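Local coordinates for exopolyphosphatase (Aquifex aeolicus, PDB 1T6C), which probably hydrolyses phosphoanhydride bonds of polyphosphate or guanosine pentaphosphate, as a calcium-binding member of the actin-like Ppx/GppA phosphatase family, at residues A[264-268]-A[269-273]; A[104-107]-A[108-112]. One frame throughout, in Å; residues are numbered along the deposited sequence.

Contact 1: residues A[264-268]-A[269-273]; sequences RQVED and RRAKV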
loop_
_atom_site.group_PDB
_atom_site.type_symbol
_atom_site.label_atom_id
_atom_site.label_comp_id
_atom_site.label_asym_id
_atom_site.label_seq_id
_atom_site.Cartn_x
_atom_site.Cartn_y
_atom_site.Cartn_z
ATOM N N ARG A 264 2.528 -20.810 4.211
ATOM C CA ARG A 264 3.613 -20.459 3.294
ATOM C C ARG A 264 3.485 -19.097 2.641
ATOM O O ARG A 264 4.492 -18.464 2.334
ATOM C CB ARG A 264 3.668 -21.490 2.166
ATOM C CG ARG A 264 4.189 -22.807 2.576
ATOM C CD ARG A 264 4.285 -23.789 1.429
ATOM N NE ARG A 264 4.484 -25.100 2.036
ATOM C CZ ARG A 264 5.642 -25.536 2.484
ATOM N NH1 ARG A 264 6.748 -24.818 2.308
ATOM N NH2 ARG A 264 5.697 -26.740 3.050
ATOM N N GLN A 265 2.261 -18.633 2.441
ATOM C CA GLN A 265 2.032 -17.354 1.778
ATOM C C GLN A 265 2.434 -16.158 2.627
ATOM O O GLN A 265 2.700 -15.076 2.097
ATOM C CB GLN A 265 0.575 -17.238 1.348
ATOM C CG GLN A 265 0.186 -18.311 0.347
ATOM C CD GLN A 265 -0.584 -19.462 0.972
ATOM O OE1 GLN A 265 -0.218 -19.966 2.061
ATOM N NE2 GLN A 265 -1.694 -19.855 0.327
ATOM N N VAL A 266 2.498 -16.350 3.942
ATOM C CA VAL A 266 2.978 -15.292 4.840
ATOM C C VAL A 266 4.467 -15.051 4.679
ATOM O O VAL A 266 5.260 -15.952 4.951
ATOM C CB VAL A 266 2.652 -15.652 6.328
ATOM C CG1 VAL A 266 3.105 -14.551 7.258
ATOM C CG2 VAL A 266 1.130 -15.887 6.457
ATOM N N GLU A 267 4.846 -13.854 4.245
ATOM C CA GLU A 267 6.276 -13.516 4.196
ATOM C C GLU A 267 6.860 -13.449 5.588
ATOM O O GLU A 267 6.268 -12.846 6.474
ATOM C CB GLU A 267 6.492 -12.178 3.513
ATOM C CG GLU A 267 6.182 -12.194 2.035
ATOM C CD GLU A 267 6.212 -10.815 1.423
ATOM O OE1 GLU A 267 6.493 -9.805 2.138
ATOM O OE2 GLU A 267 5.946 -10.745 0.212
ATOM N N ASP A 268 8.066 -14.010 5.748
ATOM C CA ASP A 268 8.824 -14.007 7.010
ATOM C C ASP A 268 8.861 -12.600 7.610
ATOM O O ASP A 268 8.629 -12.411 8.817
ATOM C CB ASP A 268 10.275 -14.453 6.766
ATOM C CG ASP A 268 10.402 -15.937 6.386
ATOM O OD1 ASP A 268 9.618 -16.758 6.907
ATOM O OD2 ASP A 268 11.262 -16.384 5.575
ATOM N N ARG A 269 9.114 -11.614 6.759
ATOM C CA ARG A 269 9.315 -10.241 7.220
ATOM C C ARG A 269 8.013 -9.567 7.696
ATOM O O ARG A 269 8.057 -8.549 8.391
ATOM C CB ARG A 269 10.024 -9.409 6.148
ATOM C CG ARG A 269 9.188 -9.131 4.925
ATOM C CD ARG A 269 9.977 -8.430 3.801
ATOM N NE ARG A 269 9.264 -8.414 2.519
ATOM C CZ ARG A 269 9.421 -9.305 1.537
ATOM N NH1 ARG A 269 10.251 -10.346 1.659
ATOM N NH2 ARG A 269 8.726 -9.161 0.411
ATOM N N ARG A 270 6.861 -10.130 7.325
ATOM C CA ARG A 270 5.551 -9.656 7.764
ATOM C C ARG A 270 4.908 -10.515 8.836
ATOM O O ARG A 270 3.852 -10.173 9.326
ATOM C CB ARG A 270 4.598 -9.663 6.578
ATOM C CG ARG A 270 4.910 -8.623 5.549
ATOM C CD ARG A 270 3.645 -7.924 5.070
ATOM N NE ARG A 270 3.105 -8.535 3.864
ATOM C CZ ARG A 270 3.660 -8.378 2.673
ATOM N NH1 ARG A 270 4.757 -7.641 2.542
ATOM N NH2 ARG A 270 3.116 -8.952 1.604
ATOM N N ALA A 271 5.541 -11.616 9.206
ATOM C CA ALA A 271 4.898 -12.628 10.037
ATOM C C ALA A 271 4.468 -12.097 11.412
ATOM O O ALA A 271 3.355 -12.403 11.870
ATOM C CB ALA A 271 5.817 -13.823 10.185
ATOM N N LYS A 272 5.305 -11.285 12.058
ATOM C CA LYS A 272 4.928 -10.753 13.382
ATOM C C LYS A 272 3.802 -9.713 13.298
ATOM O O LYS A 272 2.824 -9.779 14.067
ATOM C CB LYS A 272 6.148 -10.190 14.099
ATOM C CG LYS A 272 5.900 -9.849 15.546
ATOM C CD LYS A 272 7.183 -10.035 16.330
ATOM C CE LYS A 272 7.301 -9.024 17.378
ATOM N NZ LYS A 272 8.554 -9.270 18.116
ATOM N N VAL A 273 3.903 -8.790 12.351
ATOM C CA VAL A 273 2.883 -7.738 12.231
ATOM C C VAL A 273 1.565 -8.087 11.552
ATOM O O VAL A 273 0.631 -7.288 11.635
ATOM C CB VAL A 273 3.449 -6.464 11.550
ATOM C CG1 VAL A 273 4.675 -5.971 12.301
ATOM C CG2 VAL A 273 3.748 -6.738 10.081
HETATM O O HOH W 1 8.162 -10.947 11.299
#

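Contact 2: residues A[104-107]-A[108-112]; sequences ERVK and REVGL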
loop_
_atom_site.group_PDB
_atom_site.type_symbol
_atom_site.label_atom_id
_atom_site.label_comp_id
_atom_site.label_asym_id
_atom_site.label_seq_id
_atom_site.Cartn_x
_atom_site.Cartn_y
_atom_site.Cartn_z
ATOM N N GLU A 104 16.902 17.359 -5.281
ATOM C CA GLU A 104 17.625 18.214 -6.220
ATOM C C GLU A 104 18.704 17.434 -6.968
ATOM O O GLU A 104 18.885 17.609 -8.168
ATOM C CB GLU A 104 18.255 19.426 -5.502
ATOM C CG GLU A 104 19.211 20.248 -6.368
ATOM C CD GLU A 104 18.555 20.993 -7.517
ATOM O OE1 GLU A 104 17.306 21.091 -7.564
ATOM O OE2 GLU A 104 19.308 21.531 -8.361
ATOM N N ARG A 105 19.431 16.565 -6.281
ATOM C CA ARG A 105 20.393 15.705 -6.990
ATOM C C ARG A 105 19.683 14.836 -8.026
ATOM O O ARG A 105 20.196 14.609 -9.094
ATOM C CB ARG A 105 21.155 14.799 -6.026
ATOM C CG ARG A 105 22.187 15.500 -5.158
ATOM C CD ARG A 105 23.092 14.509 -4.427
ATOM N NE ARG A 105 23.895 13.730 -5.376
ATOM C CZ ARG A 105 24.587 12.635 -5.068
ATOM N NH1 ARG A 105 24.647 12.197 -3.818
ATOM N NH2 ARG A 105 25.260 12.002 -6.020
ATOM N N VAL A 106 18.487 14.354 -7.700
ATOM C CA VAL A 106 17.778 13.512 -8.646
ATOM C C VAL A 106 17.394 14.301 -9.914
ATOM O O VAL A 106 17.511 13.810 -11.014
ATOM C CB VAL A 106 16.556 12.822 -7.999
ATOM C CG1 VAL A 106 15.767 12.025 -9.026
ATOM C CG2 VAL A 106 17.004 11.904 -6.881
ATOM N N LYS A 107 17.020 15.558 -9.750
ATOM C CA LYS A 107 16.693 16.387 -10.897
ATOM C C LYS A 107 17.909 16.545 -11.786
ATOM O O LYS A 107 17.841 16.419 -12.995
ATOM C CB LYS A 107 16.228 17.776 -10.437
ATOM C CG LYS A 107 14.900 17.736 -9.690
ATOM C CD LYS A 107 14.519 19.043 -9.031
ATOM C CE LYS A 107 13.301 18.812 -8.127
ATOM N NZ LYS A 107 12.885 20.003 -7.355
ATOM N N ARG A 108 19.031 16.851 -11.151
ATOM C CA ARG A 108 20.221 17.230 -11.892
ATOM C C ARG A 108 20.918 16.016 -12.504
ATOM O O ARG A 108 21.407 16.082 -13.631
ATOM C CB ARG A 108 21.218 17.976 -10.981
ATOM C CG ARG A 108 20.697 19.240 -10.324
ATOM C CD ARG A 108 20.673 20.474 -11.190
ATOM N NE ARG A 108 19.645 20.465 -12.228
ATOM C CZ ARG A 108 18.368 20.785 -12.028
ATOM N NH1 ARG A 108 17.921 21.104 -10.828
ATOM N NH2 ARG A 108 17.535 20.767 -13.043
ATOM N N GLU A 109 20.954 14.916 -11.767
ATOM C CA GLU A 109 21.780 13.749 -12.118
ATOM C C GLU A 109 21.019 12.632 -12.820
ATOM O O GLU A 109 21.614 11.827 -13.540
ATOM C CB GLU A 109 22.478 13.212 -10.873
ATOM C CG GLU A 109 23.443 14.226 -10.281
ATOM C CD GLU A 109 23.977 13.844 -8.920
ATOM O OE1 GLU A 109 24.173 12.638 -8.707
ATOM O OE2 GLU A 109 24.159 14.752 -8.064
ATOM N N VAL A 110 19.695 12.574 -12.612
ATOM C CA VAL A 110 18.832 11.570 -13.243
ATOM C C VAL A 110 17.893 12.186 -14.303
ATOM O O VAL A 110 17.491 11.528 -15.250
ATOM C CB VAL A 110 18.006 10.782 -12.176
ATOM C CG1 VAL A 110 17.236 9.672 -12.843
ATOM C CG2 VAL A 110 18.904 10.248 -11.055
ATOM N N GLY A 111 17.525 13.457 -14.145
ATOM C CA GLY A 111 16.659 14.093 -15.105
ATOM C C GLY A 111 15.197 13.894 -14.812
ATOM O O GLY A 111 14.349 14.075 -15.691
ATOM N N LEU A 112 14.902 13.630 -13.543
ATOM C CA LEU A 112 13.568 13.246 -13.093
ATOM C C LEU A 112 13.163 14.132 -11.915
ATOM O O LEU A 112 13.958 14.322 -10.992
ATOM C CB LEU A 112 13.550 11.784 -12.643
ATOM C CG LEU A 112 12.668 10.741 -13.336
ATOM C CD1 LEU A 112 12.313 11.060 -14.757
ATOM C CD2 LEU A 112 13.376 9.394 -13.231
#

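Contact 1: residues A[264-268]-A[269-273]
Glu267 and Asp268 turn the chain back on itself through two successive i to i+3 backbone hydrogen bonds, Arg270 N to Glu267 O at 2.9 Å and Ala271 N to Asp268 O at 3.2 Å, and a water carries the turn one residue further by donating to Asp268 O and accepting from Lys272 N. Beside these bonds the carboxylate of Glu267 lies between two arginines. Its OE1 is 2.9 Å from Arg269 NH2 and 2.8 Å from Arg270 NH1, a three-residue salt-bridge network. In both pairs the oxygen sits over a guanidinium face, so charge attraction rather than a directed N-H holds the groups. Arg269 gets there with CG wedged between its backbone N and carbonyl carbon (chi1 69°), its chain then running extended to NE, whereas Arg270 is bent at chi2 and chi3. With Arg270 shortened to an alanine, Glu267 OE1 would probably keep just Arg269 of the two charges described, and its carboxylate would be freer to turn. Val266, which is buried, packs its CG1 on Ala271 CB at 4.1 Å. The whole turn belongs to the connection between helices 256-262 and 274-288: from the former, Arg259 hydrogen-bonds Ala271 O and Ser260 hydrogen-bonds Val266 O, while Arg270 touches Thr218 of helix 214-223, and Val273 rests on helix 170-177.

Contact 2: residues A[104-107]-A[108-112]
Arg105 and Glu109, one turn apart near the C-terminal end of helix 99-109, form a side-on, two-pronged salt bridge, the i to i+4 pairing of an alpha-helix surface. Arg105 NE reaches Glu109 OE2 at 2.9 Å in a nearly straight bond (173°), while Arg105 NH2 meets the syn lone pair of Glu109 OE1 at 3.0 Å. Two bonds to two oxygens limit rotation of both groups, although their planes remain 41° apart. Arg105 NH1 turns to a second carboxylate, Glu64 of helix 60-79, which ties the pair to that helix. A second i to i+4 bridge joins Arg108 NH1 to Glu104 OE2 at 2.9 Å; the oxygen lies in the guanidinium plane, but the nitrogen comes from above the carboxylate plane. Bends at chi2 and chi3 fold Arg108 back over its own helix, where one guanidinium face lies against Lys107 CB. On the buried side, the side chains of Val106 and Val110 run alongside each other in the same direction, Val106 against Leu70 and Val110 against Lys71 of helix 60-79. With CG1 anti to its backbone N (chi1 176°), Val106 brings that methyl to 4.1 Å from Val110 CB. Gly111, with positive phi, is the first residue to leave helical backbone angles; its N makes weak bonds to Val106 O and Lys107 O, and Leu112 O comes back to within 3.4 Å of Lys107 CA.

How the contacts relate
Both contacts are local and partly buried, and each has two buried residues beside charged ones, but they hold different elements: contact 1 shapes the connection between two helices, and contact 2 finishes a single helix. Their centres lie about 36 Å apart, with nearest atoms about 23 Å apart. Contact 1 is nearer the centre of the chain, and its Arg270 side chain is about 12 Å from the bound calcium ion; contact 2 is more peripheral and away from the annotated sites. The chemistry differs: residues 264-273 have one acidic oxygen lying over the faces of two guanidinium groups, while 104-112 pair each acid with its own arginine through directed bonds.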